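BugD (Bordetella pertussis Tohama I, PDB 2F5X) probably serves as a periplasmic solute receptor of the tripartite tricarboxylate transporter family, binding aspartic acid in the cleft of a periplasmic binding protein fold. Local coordinates at residues F121-I126 with K206-V210; P88-K92 with G308-Q312; S85-S89 with Q296-A301; T193-Q198 with R271-A277. All coordinates share one frame; numbering follows the deposited sequence.

Contact 1. Residues F121-I126 with K206-V210; sequences FPPNNI and KAYAV
The ammonium group of Lys-206 is gripped by two oxygens of the loop 121-126. NZ donates to the backbone O of Phe-121 at 2.7 Å and to OD1 of Asn-124 at 2.8 Å, and it meets both acceptors nearly head-on, with C=O...N angles of 164° and 172°. A water that donates to Pro-122 O adds a third, weak partner. The lysine chain reaches these acceptors by folding at chi2, chi3 and chi4, which carries CE past the backbone O of Pro-123. Asn-124 sends its CB away from the strand, and its CG lies anti to the carbonyl carbon (chi1 -72°), a turn that brings OD1 back to the lysine.

Beside it, the hydroxyl of Tyr-208 donates to Pro-123 O over 2.7 Å, from above the carbonyl plane rather than within it. Tyr-208 OH also sits at the edge of the Phe-121 ring, 3.6 Å from CD2, while the backbone of Asn-125 runs past the edge of the tyrosine ring. Farther along the strand Ile-126 CD1 packs on Tyr-208 CB and Ala-209 CB, and a second water joins Ile-126 N to Tyr-208 O.

Strand 206-210 pairs with strand 102-117 through bonds such as Lys-206 with Ala-117, and Asn-125, the N-cap of helix 126-136, turns its OD1 to Glu-128 N. One backbone carbonyl and one side-chain amide oxygen thus accept the ammonium's hydrogen bonds, so the positive charge is probably stabilised by neutral dipoles in this contact, which joins the start of helix 126-136 to strand 206-210.

Contact 2. Residues P88-K92 with G308-Q312; sequences PSLYK and GVEKQ
Two backbone hydrogen bonds join the C-terminal residue to the loop after helix 83-86: Gln-312 N donates to Leu-90 O at 3.0 Å, and Lys-92 N donates to Gln-312 O, part of the terminal carboxylate, at 2.9 Å. The second is the straighter, with 165° at its hydrogen. CA-H...O contacts back up both acceptors, Lys-311 CA approaching Leu-90 O and Tyr-91 CA approaching Gln-312 O.

Waters extend the pairing. One donates to both Ser-89 O and Val-309 O, another to Leu-90 O and Glu-310 O, and a third links Lys-92 O to Lys-311 NZ.

Lys-311 lies stretched along the loop. Its CG passes 3.4 Å from Ser-89 O and its CE 3.3 Å from Pro-88 O, so that the methylenes run beside carbonyl groups. Lys-92 crosses it obliquely, its CG 3.9 Å from Lys-311 CB.

The apolar end is small: Leu-90 CD2 meets Val-309 CG1 at 3.7 Å, and both side chains rest on Phe-304 of helix 286-306. CG1 of Val-309 stands anti to its backbone N (chi1 173°), the position from which it faces the leucine. Tyr-91 directs its hydroxyl to Ile-147 O.

Gly-308 ends the preceding helix in a Schellman motif, after which the tail runs beside the loop. At this surface seam the N-H of Lys-92 would help to stabilise the negative charge of the terminal carboxylate.

Contact 3. Residues S85-S89 with Q296-A301; sequences STAPS and QVPQWA
Ser-85 and Thr-86, in the short helix 83-86 that follows strand 76-81, press against one side of the long C-terminal helix 286-306, within the fold of a periplasmic binding protein. The tight part centres on Trp-300. The methyl CG2 of Thr-86 sits over the face of the indole in a CH-pi contact, 4.0 Å from the centroid of the five-membered ring. Ser-85 approaches the edge instead, its OG 3.2 Å from Trp-300 CD1 and near the ring plane. That hydroxyl lies between backbone N and carbonyl carbon (chi1 73°) and finds its hydrogen-bond partner in Ala-82 O, while its CB touches both Gln-296 CB and Val-297 CG2.

One turn earlier in the long helix, Gln-296 bends at chi2, and its OE1 accepts from Trp-300 NE1 at 2.9 Å, from above the amide carbonyl plane. Trp-238 NE1 donates to the same atom, so two indoles share one amide oxygen, which helps to hold the Trp-300 indole.

Toward Pro-88 and Ser-89, both partly exposed, the fit is looser. Pro-88 CB comes no nearer than 4.4 Å to Val-297 CG1, although Ser-89 OG makes a local close contact with Ala-301 CB at 3.3 Å. No direct hydrogen bond joins the segments; a water mediates. Helix 286-306 is kinked where Pro-298 has no N-H to give to the preceding turn, yet the carbonyl of Val-297 still accepts from Ala-301 N. The water donates to that carbonyl and to Ser-85 O, and accepts from Ser-89 OG at 2.6 Å.

Contact 4. Residues T193-Q198 with R271-A277; sequences TTNTTQ and RMKQLGA
The opening turn of helix 193-201 meets the end of helix 266-274, with the backbones closest between Thr-194 and Leu-275, whose CA atoms are 4.8 Å apart. The hydroxyl of Thr-193 makes the direct bond, OG1 donating to Leu-275 O at 2.7 Å in the carbonyl plane. OG1 occupies the position between backbone N and carbonyl carbon (chi1 57°), which aims it at the carbonyl of Leu-275. Gly-276 follows with positive phi in a Schellman motif, and its CA passes 3.8 Å from Thr-193 OG1.

Leu-275 is the main apolar partner here. Thr-194 CG2 meets its CB at 3.8 Å, the two side chains crossing at about a right angle, and the same methyl reaches Ala-277 CB. Leu-275 CD2 lies 3.7 Å from Gln-198 NE2. That amide turns back on its own helix and donates to Thr-194 O at 3.2 Å, while the Arg-271 guanidinium stands with its plane perpendicular to it.

Thr-193 O is gripped twice, by Thr-197 N and by Thr-197 OG1, from opposite faces of its plane. Thr-197 OG1 also accepts from a water that donates to Gln-274 O, giving a second, indirect link.

Thr-194 O accepts from Asn-33 as well. The side chain of Thr-194 touches Pro-30, a residue of the ligand pocket, and lies about 7 Å from the bound aspartic acid. Here a helix N-terminus directly after the pocket residue Gln-192 docks on a Schellman-terminated helix beside the ligand cleft of a periplasmic binding protein.

Overall arrangement
Following the chain from its N terminus, residues 85-89 and the overlapping 88-92 come first, and both pair with the C-terminal part of the chain: contact 3 closes on helix 286-306 and contact 2 on the tail beyond it. Their centres lie about 9 Å apart, and they share Pro-88 and Ser-89. Contact 1 is nested inside both long loops, tying the start of helix 126-136 to strand 206-210. Contact 4, which joins helix 193-201 to the end of helix 266-274, lies inside them too, but crosses contact 1, since 193-198 precedes 206-210 and pairs with the later 271-277. Contact 4 and the contact 2-3 pair occupy opposite sides of the chain's centre.

Contact 1. Residues F121-I126 with K206-V210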
loop_
_atom_site.group_PDB
_atom_site.type_symbol
_atom_site.label_atom_id
_atom_site.label_comp_id
_atom_site.label_asym_id
_atom_site.label_seq_id
_atom_site.Cartn_x
_atom_site.Cartn_y
_atom_site.Cartn_z
ATOM N N PHE A 121 -23.291 -5.270 6.300
ATOM C CA PHE A 121 -23.579 -3.871 5.966
ATOM C C PHE A 121 -24.765 -3.823 4.996
ATOM O O PHE A 121 -24.766 -4.551 4.006
ATOM C CB PHE A 121 -22.343 -3.234 5.332
ATOM C CG PHE A 121 -22.237 -1.746 5.540
ATOM C CD1 PHE A 121 -22.364 -1.187 6.814
ATOM C CD2 PHE A 121 -21.991 -0.905 4.459
ATOM C CE1 PHE A 121 -22.254 0.191 7.007
ATOM C CE2 PHE A 121 -21.872 0.481 4.636
ATOM C CZ PHE A 121 -22.005 1.030 5.919
ATOM N N PRO A 122 -25.795 -3.024 5.283
ATOM C CA PRO A 122 -27.019 -3.063 4.458
ATOM C C PRO A 122 -26.887 -2.918 2.922
ATOM O O PRO A 122 -27.493 -3.767 2.256
ATOM C CB PRO A 122 -27.906 -1.971 5.071
ATOM C CG PRO A 122 -27.472 -1.936 6.505
ATOM C CD PRO A 122 -25.937 -2.103 6.431
ATOM N N PRO A 123 -26.166 -1.939 2.365
ATOM C CA PRO A 123 -26.120 -1.804 0.900
ATOM C C PRO A 123 -25.489 -2.993 0.174
ATOM O O PRO A 123 -24.540 -3.602 0.667
ATOM C CB PRO A 123 -25.307 -0.525 0.670
ATOM C CG PRO A 123 -24.583 -0.256 1.933
ATOM C CD PRO A 123 -25.371 -0.892 3.039
ATOM N N ASN A 124 -26.032 -3.308 -0.996
ATOM C CA ASN A 124 -25.549 -4.443 -1.776
ATOM C C ASN A 124 -24.777 -4.067 -3.026
ATOM O O ASN A 124 -24.213 -4.936 -3.676
ATOM C CB ASN A 124 -26.714 -5.371 -2.133
ATOM C CG ASN A 124 -27.215 -6.141 -0.932
ATOM O OD1 ASN A 124 -26.462 -6.395 -0.004
ATOM N ND2 ASN A 124 -28.489 -6.517 -0.945
ATOM N N ASN A 125 -24.731 -2.772 -3.347
ATOM C CA ASN A 125 -23.992 -2.309 -4.524
ATOM C C ASN A 125 -23.465 -0.887 -4.323
ATOM O O ASN A 125 -23.828 -0.226 -3.339
ATOM C CB ASN A 125 -24.841 -2.444 -5.808
ATOM C CG ASN A 125 -26.078 -1.547 -5.800
ATOM O OD1 ASN A 125 -25.982 -0.352 -5.574
ATOM N ND2 ASN A 125 -27.240 -2.128 -6.074
ATOM N N ILE A 126 -22.592 -0.433 -5.221
ATOM C CA ILE A 126 -21.930 0.863 -5.035
ATOM C C ILE A 126 -22.906 2.056 -5.056
ATOM O O ILE A 126 -22.721 3.009 -4.299
ATOM C CB ILE A 126 -20.739 1.044 -6.035
ATOM C CG1 ILE A 126 -19.944 2.335 -5.759
ATOM C CG2 ILE A 126 -21.207 1.000 -7.500
ATOM C CD1 ILE A 126 -19.309 2.435 -4.368
ATOM N N LYS A 206 -18.627 -7.552 2.397
ATOM C CA LYS A 206 -19.341 -6.954 1.266
ATOM C C LYS A 206 -18.326 -6.244 0.393
ATOM O O LYS A 206 -17.397 -5.608 0.906
ATOM C CB LYS A 206 -20.410 -5.960 1.743
ATOM C CG LYS A 206 -21.563 -6.599 2.530
ATOM C CD LYS A 206 -22.522 -7.318 1.612
ATOM C CE LYS A 206 -23.760 -6.485 1.363
ATOM N NZ LYS A 206 -24.880 -6.687 2.339
ATOM N N ALA A 207 -18.470 -6.371 -0.925
ATOM C CA ALA A 207 -17.499 -5.768 -1.835
ATOM C C ALA A 207 -18.231 -4.958 -2.892
ATOM O O ALA A 207 -19.176 -5.452 -3.499
ATOM C CB ALA A 207 -16.610 -6.848 -2.470
ATOM N N TYR A 208 -17.795 -3.715 -3.107
ATOM C CA TYR A 208 -18.579 -2.756 -3.900
ATOM C C TYR A 208 -17.942 -2.268 -5.195
ATOM O O TYR A 208 -18.635 -2.057 -6.191
ATOM C CB TYR A 208 -18.947 -1.552 -3.034
ATOM C CG TYR A 208 -19.774 -1.938 -1.831
ATOM C CD1 TYR A 208 -21.153 -2.141 -1.944
ATOM C CD2 TYR A 208 -19.179 -2.112 -0.582
ATOM C CE1 TYR A 208 -21.923 -2.488 -0.832
ATOM C CE2 TYR A 208 -19.937 -2.472 0.528
ATOM C CZ TYR A 208 -21.304 -2.664 0.394
ATOM O OH TYR A 208 -22.042 -3.019 1.499
ATOM N N ALA A 209 -16.630 -2.071 -5.180
ATOM C CA ALA A 209 -15.957 -1.434 -6.305
ATOM C C ALA A 209 -14.452 -1.572 -6.196
ATOM O O ALA A 209 -13.920 -1.811 -5.112
ATOM C CB ALA A 209 -16.327 0.055 -6.372
ATOM N N VAL A 210 -13.775 -1.384 -7.323
ATOM C CA VAL A 210 -12.311 -1.361 -7.358
ATOM C C VAL A 210 -11.817 0.021 -7.794
ATOM O O VAL A 210 -12.584 0.796 -8.365
ATOM C CB VAL A 210 -11.743 -2.456 -8.292
ATOM C CG1 VAL A 210 -12.076 -3.844 -7.732
ATOM C CG2 VAL A 210 -12.282 -2.294 -9.734
HETATM O O HOH W 1 -27.869 -6.309 3.051
HETATM O O HOH W 2 -21.287 -2.608 -6.669
#

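Contact 2. Residues P88-K92 with G308-Q312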
loop_
_atom_site.group_PDB
_atom_site.type_symbol
_atom_site.label_atom_id
_atom_site.label_comp_id
_atom_site.label_asym_id
_atom_site.label_seq_id
_atom_site.Cartn_x
_atom_site.Cartn_y
_atom_site.Cartn_z
ATOM N N PRO A 88 4.815 12.993 2.977
ATOM C CA PRO A 88 5.430 14.328 2.956
ATOM C C PRO A 88 4.439 15.483 2.795
ATOM O O PRO A 88 4.804 16.616 3.127
ATOM C CB PRO A 88 6.386 14.253 1.759
ATOM C CG PRO A 88 6.706 12.784 1.647
ATOM C CD PRO A 88 5.373 12.124 1.917
ATOM N N SER A 89 3.223 15.214 2.319
ATOM C CA SER A 89 2.184 16.245 2.221
ATOM C C SER A 89 1.215 16.200 3.396
ATOM O O SER A 89 0.290 17.009 3.472
ATOM C CB SER A 89 1.400 16.103 0.912
ATOM O OG SER A 89 2.268 16.264 -0.192
ATOM N N LEU A 90 1.424 15.254 4.310
ATOM C CA LEU A 90 0.461 15.004 5.385
ATOM C C LEU A 90 1.040 15.289 6.756
ATOM O O LEU A 90 0.304 15.484 7.724
ATOM C CB LEU A 90 -0.018 13.549 5.323
ATOM C CG LEU A 90 -0.851 13.204 4.081
ATOM C CD1 LEU A 90 -0.993 11.677 3.923
ATOM C CD2 LEU A 90 -2.220 13.900 4.139
ATOM N N TYR A 91 2.364 15.282 6.835
ATOM C CA TYR A 91 3.078 15.559 8.076
ATOM C C TYR A 91 4.048 16.699 7.862
ATOM O O TYR A 91 4.766 16.734 6.861
ATOM C CB TYR A 91 3.884 14.336 8.522
ATOM C CG TYR A 91 3.053 13.149 8.925
ATOM C CD1 TYR A 91 2.564 13.033 10.224
ATOM C CD2 TYR A 91 2.757 12.138 8.013
ATOM C CE1 TYR A 91 1.805 11.941 10.611
ATOM C CE2 TYR A 91 1.993 11.036 8.384
ATOM C CZ TYR A 91 1.519 10.952 9.687
ATOM O OH TYR A 91 0.776 9.880 10.084
ATOM N N LYS A 92 4.081 17.619 8.820
ATOM C CA LYS A 92 5.073 18.683 8.825
ATOM C C LYS A 92 6.478 18.094 8.824
ATOM O O LYS A 92 7.360 18.592 8.126
ATOM C CB LYS A 92 4.870 19.606 10.028
ATOM C CG LYS A 92 3.558 20.368 9.958
ATOM C CD LYS A 92 3.539 21.555 10.892
ATOM C CE LYS A 92 2.317 22.418 10.641
ATOM N NZ LYS A 92 1.966 23.208 11.855
ATOM N N GLY A 308 -8.517 20.202 1.105
ATOM C CA GLY A 308 -8.306 20.965 2.329
ATOM C C GLY A 308 -7.575 20.201 3.420
ATOM O O GLY A 308 -7.611 20.576 4.596
ATOM N N VAL A 309 -6.889 19.132 3.027
ATOM C CA VAL A 309 -6.160 18.307 3.982
ATOM C C VAL A 309 -4.749 18.868 4.114
ATOM O O VAL A 309 -3.977 18.865 3.150
ATOM C CB VAL A 309 -6.129 16.835 3.539
ATOM C CG1 VAL A 309 -5.209 16.006 4.449
ATOM C CG2 VAL A 309 -7.551 16.260 3.528
ATOM N N GLU A 310 -4.435 19.373 5.301
ATOM C CA GLU A 310 -3.173 20.060 5.530
ATOM C C GLU A 310 -2.197 19.189 6.310
ATOM O O GLU A 310 -2.581 18.167 6.885
ATOM C CB GLU A 310 -3.410 21.379 6.269
ATOM C CG GLU A 310 -4.576 22.201 5.732
ATOM C CD GLU A 310 -4.362 22.689 4.315
ATOM O OE1 GLU A 310 -3.207 23.015 3.955
ATOM O OE2 GLU A 310 -5.358 22.752 3.557
ATOM N N LYS A 311 -0.931 19.600 6.314
ATOM C CA LYS A 311 0.106 18.926 7.093
ATOM C C LYS A 311 -0.142 19.090 8.587
ATOM O O LYS A 311 -0.577 20.161 9.037
ATOM C CB LYS A 311 1.482 19.490 6.760
ATOM C CG LYS A 311 1.949 19.267 5.344
ATOM C CD LYS A 311 3.334 19.856 5.194
ATOM C CE LYS A 311 3.863 19.739 3.789
ATOM N NZ LYS A 311 5.208 20.378 3.715
ATOM N N GLN A 312 0.133 18.040 9.352
ATOM C CA GLN A 312 0.006 18.099 10.815
ATOM C C GLN A 312 1.199 17.498 11.552
ATOM O O GLN A 312 2.150 17.015 10.938
ATOM C CB GLN A 312 -1.309 17.472 11.298
ATOM C CG GLN A 312 -1.542 16.018 10.940
ATOM C CD GLN A 312 -2.790 15.460 11.606
ATOM O OE1 GLN A 312 -2.693 14.628 12.511
ATOM N NE2 GLN A 312 -3.964 15.928 11.173
ATOM O OXT GLN A 312 1.245 17.507 12.789
HETATM O O HOH W 3 6.573 17.697 4.974
HETATM O O HOH W 4 -1.339 18.991 2.340
HETATM O O HOH W 5 -2.520 15.481 7.545
HETATM O O HOH W 6 6.862 20.695 6.228
#

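Contact 3. Residues S85-S89 with Q296-A301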
loop_
_atom_site.group_PDB
_atom_site.type_symbol
_atom_site.label_atom_id
_atom_site.label_comp_id
_atom_site.label_asym_id
_atom_site.label_seq_id
_atom_site.Cartn_x
_atom_site.Cartn_y
_atom_site.Cartn_z
ATOM N N SER A 85 5.036 8.448 -0.697
ATOM C CA SER A 85 4.863 9.695 -1.437
ATOM C C SER A 85 3.736 10.596 -0.923
ATOM O O SER A 85 3.719 11.793 -1.244
ATOM C CB SER A 85 4.705 9.426 -2.949
ATOM O OG SER A 85 3.437 8.878 -3.270
ATOM N N THR A 86 2.797 10.051 -0.144
ATOM C CA THR A 86 1.737 10.899 0.419
ATOM C C THR A 86 2.159 11.551 1.731
ATOM O O THR A 86 1.811 12.700 1.988
ATOM C CB THR A 86 0.409 10.126 0.648
ATOM O OG1 THR A 86 0.632 9.044 1.571
ATOM C CG2 THR A 86 -0.088 9.475 -0.649
ATOM N N ALA A 87 2.895 10.808 2.558
ATOM C CA ALA A 87 3.263 11.288 3.896
ATOM C C ALA A 87 3.927 12.674 3.926
ATOM O O ALA A 87 3.628 13.462 4.823
ATOM C CB ALA A 87 4.114 10.241 4.650
ATOM N N PRO A 88 4.815 12.993 2.977
ATOM C CA PRO A 88 5.430 14.328 2.956
ATOM C C PRO A 88 4.439 15.483 2.795
ATOM O O PRO A 88 4.804 16.616 3.127
ATOM C CB PRO A 88 6.386 14.253 1.759
ATOM C CG PRO A 88 6.706 12.784 1.647
ATOM C CD PRO A 88 5.373 12.124 1.917
ATOM N N SER A 89 3.223 15.214 2.319
ATOM C CA SER A 89 2.184 16.245 2.221
ATOM C C SER A 89 1.215 16.200 3.396
ATOM O O SER A 89 0.290 17.009 3.472
ATOM C CB SER A 89 1.400 16.103 0.912
ATOM O OG SER A 89 2.268 16.264 -0.192
ATOM N N GLN A 296 5.030 11.430 -8.080
ATOM C CA GLN A 296 3.929 11.139 -7.163
ATOM C C GLN A 296 3.755 12.127 -6.017
ATOM O O GLN A 296 2.617 12.458 -5.651
ATOM C CB GLN A 296 4.046 9.716 -6.619
ATOM C CG GLN A 296 3.677 8.652 -7.655
ATOM C CD GLN A 296 2.187 8.403 -7.705
ATOM O OE1 GLN A 296 1.653 7.684 -6.868
ATOM N NE2 GLN A 296 1.511 8.989 -8.693
ATOM N N VAL A 297 4.864 12.593 -5.442
ATOM C CA VAL A 297 4.767 13.524 -4.317
ATOM C C VAL A 297 3.942 14.775 -4.690
ATOM O O VAL A 297 2.961 15.073 -4.008
ATOM C CB VAL A 297 6.149 13.862 -3.672
ATOM C CG1 VAL A 297 5.984 14.905 -2.567
ATOM C CG2 VAL A 297 6.796 12.595 -3.089
ATOM N N PRO A 298 4.281 15.481 -5.772
ATOM C CA PRO A 298 3.471 16.646 -6.163
ATOM C C PRO A 298 2.039 16.272 -6.559
ATOM O O PRO A 298 1.117 17.066 -6.310
ATOM C CB PRO A 298 4.231 17.239 -7.359
ATOM C CG PRO A 298 5.588 16.624 -7.315
ATOM C CD PRO A 298 5.432 15.288 -6.674
ATOM N N GLN A 299 1.836 15.087 -7.138
ATOM C CA GLN A 299 0.477 14.693 -7.514
ATOM C C GLN A 299 -0.430 14.596 -6.286
ATOM O O GLN A 299 -1.507 15.203 -6.241
ATOM C CB GLN A 299 0.463 13.378 -8.283
ATOM C CG GLN A 299 -0.938 12.926 -8.678
ATOM C CD GLN A 299 -0.948 11.541 -9.279
ATOM O OE1 GLN A 299 -0.354 11.316 -10.326
ATOM N NE2 GLN A 299 -1.630 10.613 -8.624
ATOM N N TRP A 300 0.002 13.840 -5.283
ATOM C CA TRP A 300 -0.804 13.723 -4.070
ATOM C C TRP A 300 -0.874 15.028 -3.280
ATOM O O TRP A 300 -1.883 15.304 -2.634
ATOM C CB TRP A 300 -0.333 12.552 -3.206
ATOM C CG TRP A 300 -0.335 11.249 -3.958
ATOM C CD1 TRP A 300 0.739 10.404 -4.155
ATOM C CD2 TRP A 300 -1.450 10.632 -4.622
ATOM N NE1 TRP A 300 0.348 9.314 -4.896
ATOM C CE2 TRP A 300 -0.986 9.423 -5.192
ATOM C CE3 TRP A 300 -2.803 10.981 -4.800
ATOM C CZ2 TRP A 300 -1.819 8.561 -5.921
ATOM C CZ3 TRP A 300 -3.633 10.117 -5.527
ATOM C CH2 TRP A 300 -3.130 8.924 -6.077
ATOM N N ALA A 301 0.174 15.850 -3.366
ATOM C CA ALA A 301 0.167 17.152 -2.705
ATOM C C ALA A 301 -1.015 17.985 -3.190
ATOM O O ALA A 301 -1.721 18.614 -2.381
ATOM C CB ALA A 301 1.482 17.887 -2.948
HETATM O O HOH W 7 2.369 14.027 -1.570
#

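Contact 4. Residues T193-Q198 with R271-A277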
loop_
_atom_site.group_PDB
_atom_site.type_symbol
_atom_site.label_atom_id
_atom_site.label_comp_id
_atom_site.label_asym_id
_atom_site.label_seq_id
_atom_site.Cartn_x
_atom_site.Cartn_y
_atom_site.Cartn_z
ATOM N N THR A 193 -6.067 -5.385 -2.768
ATOM C CA THR A 193 -6.461 -6.761 -3.107
ATOM C C THR A 193 -5.532 -7.838 -2.534
ATOM O O THR A 193 -5.947 -8.977 -2.354
ATOM C CB THR A 193 -6.622 -6.952 -4.635
ATOM O OG1 THR A 193 -5.398 -6.611 -5.306
ATOM C CG2 THR A 193 -7.665 -5.979 -5.191
ATOM N N THR A 194 -4.287 -7.482 -2.233
ATOM C CA THR A 194 -3.363 -8.419 -1.579
ATOM C C THR A 194 -3.800 -8.725 -0.149
ATOM O O THR A 194 -3.283 -9.666 0.473
ATOM C CB THR A 194 -1.949 -7.835 -1.542
ATOM O OG1 THR A 194 -2.049 -6.444 -1.218
ATOM C CG2 THR A 194 -1.300 -7.880 -2.931
ATOM N N ASN A 195 -4.729 -7.925 0.382
ATOM C CA ASN A 195 -5.338 -8.216 1.684
ATOM C C ASN A 195 -6.817 -8.614 1.631
ATOM O O ASN A 195 -7.309 -9.335 2.523
ATOM C CB ASN A 195 -5.146 -7.039 2.653
ATOM C CG ASN A 195 -5.355 -7.439 4.109
ATOM O OD1 ASN A 195 -4.783 -8.428 4.580
ATOM N ND2 ASN A 195 -6.175 -6.673 4.825
ATOM N N THR A 196 -7.530 -8.161 0.602
ATOM C CA THR A 196 -8.989 -8.316 0.590
ATOM C C THR A 196 -9.498 -9.472 -0.260
ATOM O O THR A 196 -10.633 -9.901 -0.072
ATOM C CB THR A 196 -9.699 -7.045 0.104
ATOM O OG1 THR A 196 -9.327 -6.784 -1.255
ATOM C CG2 THR A 196 -9.267 -5.823 0.890
ATOM N N THR A 197 -8.689 -9.955 -1.204
ATOM C CA THR A 197 -9.164 -10.969 -2.157
ATOM C C THR A 197 -9.785 -12.164 -1.446
ATOM O O THR A 197 -10.887 -12.584 -1.766
ATOM C CB THR A 197 -8.021 -11.459 -3.059
ATOM O OG1 THR A 197 -7.571 -10.381 -3.878
ATOM C CG2 THR A 197 -8.533 -12.479 -4.072
ATOM N N GLN A 198 -9.017 -12.692 -0.499
ATOM C CA GLN A 198 -9.355 -13.803 0.371
ATOM C C GLN A 198 -10.760 -13.639 0.993
ATOM O O GLN A 198 -11.619 -14.545 0.930
ATOM C CB GLN A 198 -8.243 -13.873 1.461
ATOM C CG GLN A 198 -6.734 -13.886 0.925
ATOM C CD GLN A 198 -6.040 -12.500 0.778
ATOM O OE1 GLN A 198 -6.620 -11.566 0.249
ATOM N NE2 GLN A 198 -4.775 -12.401 1.221
ATOM N N ARG A 271 1.691 -15.865 -7.080
ATOM C CA ARG A 271 1.055 -15.367 -5.859
ATOM C C ARG A 271 0.539 -13.949 -6.061
ATOM O O ARG A 271 -0.584 -13.636 -5.664
ATOM C CB ARG A 271 1.986 -15.446 -4.641
ATOM C CG ARG A 271 1.312 -14.994 -3.320
ATOM C CD ARG A 271 0.160 -15.890 -2.862
ATOM N NE ARG A 271 -0.379 -15.492 -1.560
ATOM C CZ ARG A 271 -1.651 -15.663 -1.178
ATOM N NH1 ARG A 271 -2.538 -16.220 -1.994
ATOM N NH2 ARG A 271 -2.040 -15.265 0.026
HETATM N N MSE A 272 1.348 -13.100 -6.695
HETATM C CA MSE A 272 0.916 -11.731 -6.985
HETATM C C MSE A 272 -0.305 -11.701 -7.903
HETATM O O MSE A 272 -1.267 -10.961 -7.646
HETATM C CB MSE A 272 2.060 -10.891 -7.576
HETATM C CG MSE A 272 3.205 -10.611 -6.581
HETATM SE SE MSE A 272 2.673 -9.781 -4.869
HETATM C CE MSE A 272 2.681 -11.408 -3.721
ATOM N N LYS A 273 -0.285 -12.532 -8.945
ATOM C CA LYS A 273 -1.403 -12.609 -9.887
ATOM C C LYS A 273 -2.706 -13.000 -9.175
ATOM O O LYS A 273 -3.748 -12.372 -9.372
ATOM C CB LYS A 273 -1.075 -13.593 -11.018
ATOM C CG LYS A 273 -2.156 -13.701 -12.076
ATOM C CD LYS A 273 -1.889 -14.866 -13.034
ATOM C CE LYS A 273 -2.962 -14.950 -14.107
ATOM N NZ LYS A 273 -4.262 -15.433 -13.536
ATOM N N GLN A 274 -2.626 -14.008 -8.312
ATOM C CA GLN A 274 -3.794 -14.457 -7.552
ATOM C C GLN A 274 -4.350 -13.341 -6.673
ATOM O O GLN A 274 -5.565 -13.234 -6.496
ATOM C CB GLN A 274 -3.434 -15.655 -6.687
ATOM C CG GLN A 274 -3.173 -16.926 -7.486
ATOM C CD GLN A 274 -2.664 -18.064 -6.625
ATOM O OE1 GLN A 274 -1.967 -17.833 -5.634
ATOM N NE2 GLN A 274 -3.001 -19.298 -7.002
ATOM N N LEU A 275 -3.452 -12.509 -6.150
ATOM C CA LEU A 275 -3.818 -11.407 -5.262
ATOM C C LEU A 275 -4.099 -10.096 -5.987
ATOM O O LEU A 275 -4.337 -9.074 -5.346
ATOM C CB LEU A 275 -2.737 -11.192 -4.197
ATOM C CG LEU A 275 -2.542 -12.311 -3.170
ATOM C CD1 LEU A 275 -1.359 -11.946 -2.289
ATOM C CD2 LEU A 275 -3.805 -12.550 -2.334
ATOM N N GLY A 276 -4.059 -10.126 -7.318
ATOM C CA GLY A 276 -4.452 -8.982 -8.127
ATOM C C GLY A 276 -3.380 -7.923 -8.306
ATOM O O GLY A 276 -3.651 -6.846 -8.859
ATOM N N ALA A 277 -2.165 -8.234 -7.859
ATOM C CA ALA A 277 -1.043 -7.310 -7.981
ATOM C C ALA A 277 -0.358 -7.435 -9.332
ATOM O O ALA A 277 -0.106 -8.546 -9.812
ATOM C CB ALA A 277 -0.036 -7.532 -6.857
HETATM O O HOH W 8 -7.118 -10.918 -6.518
#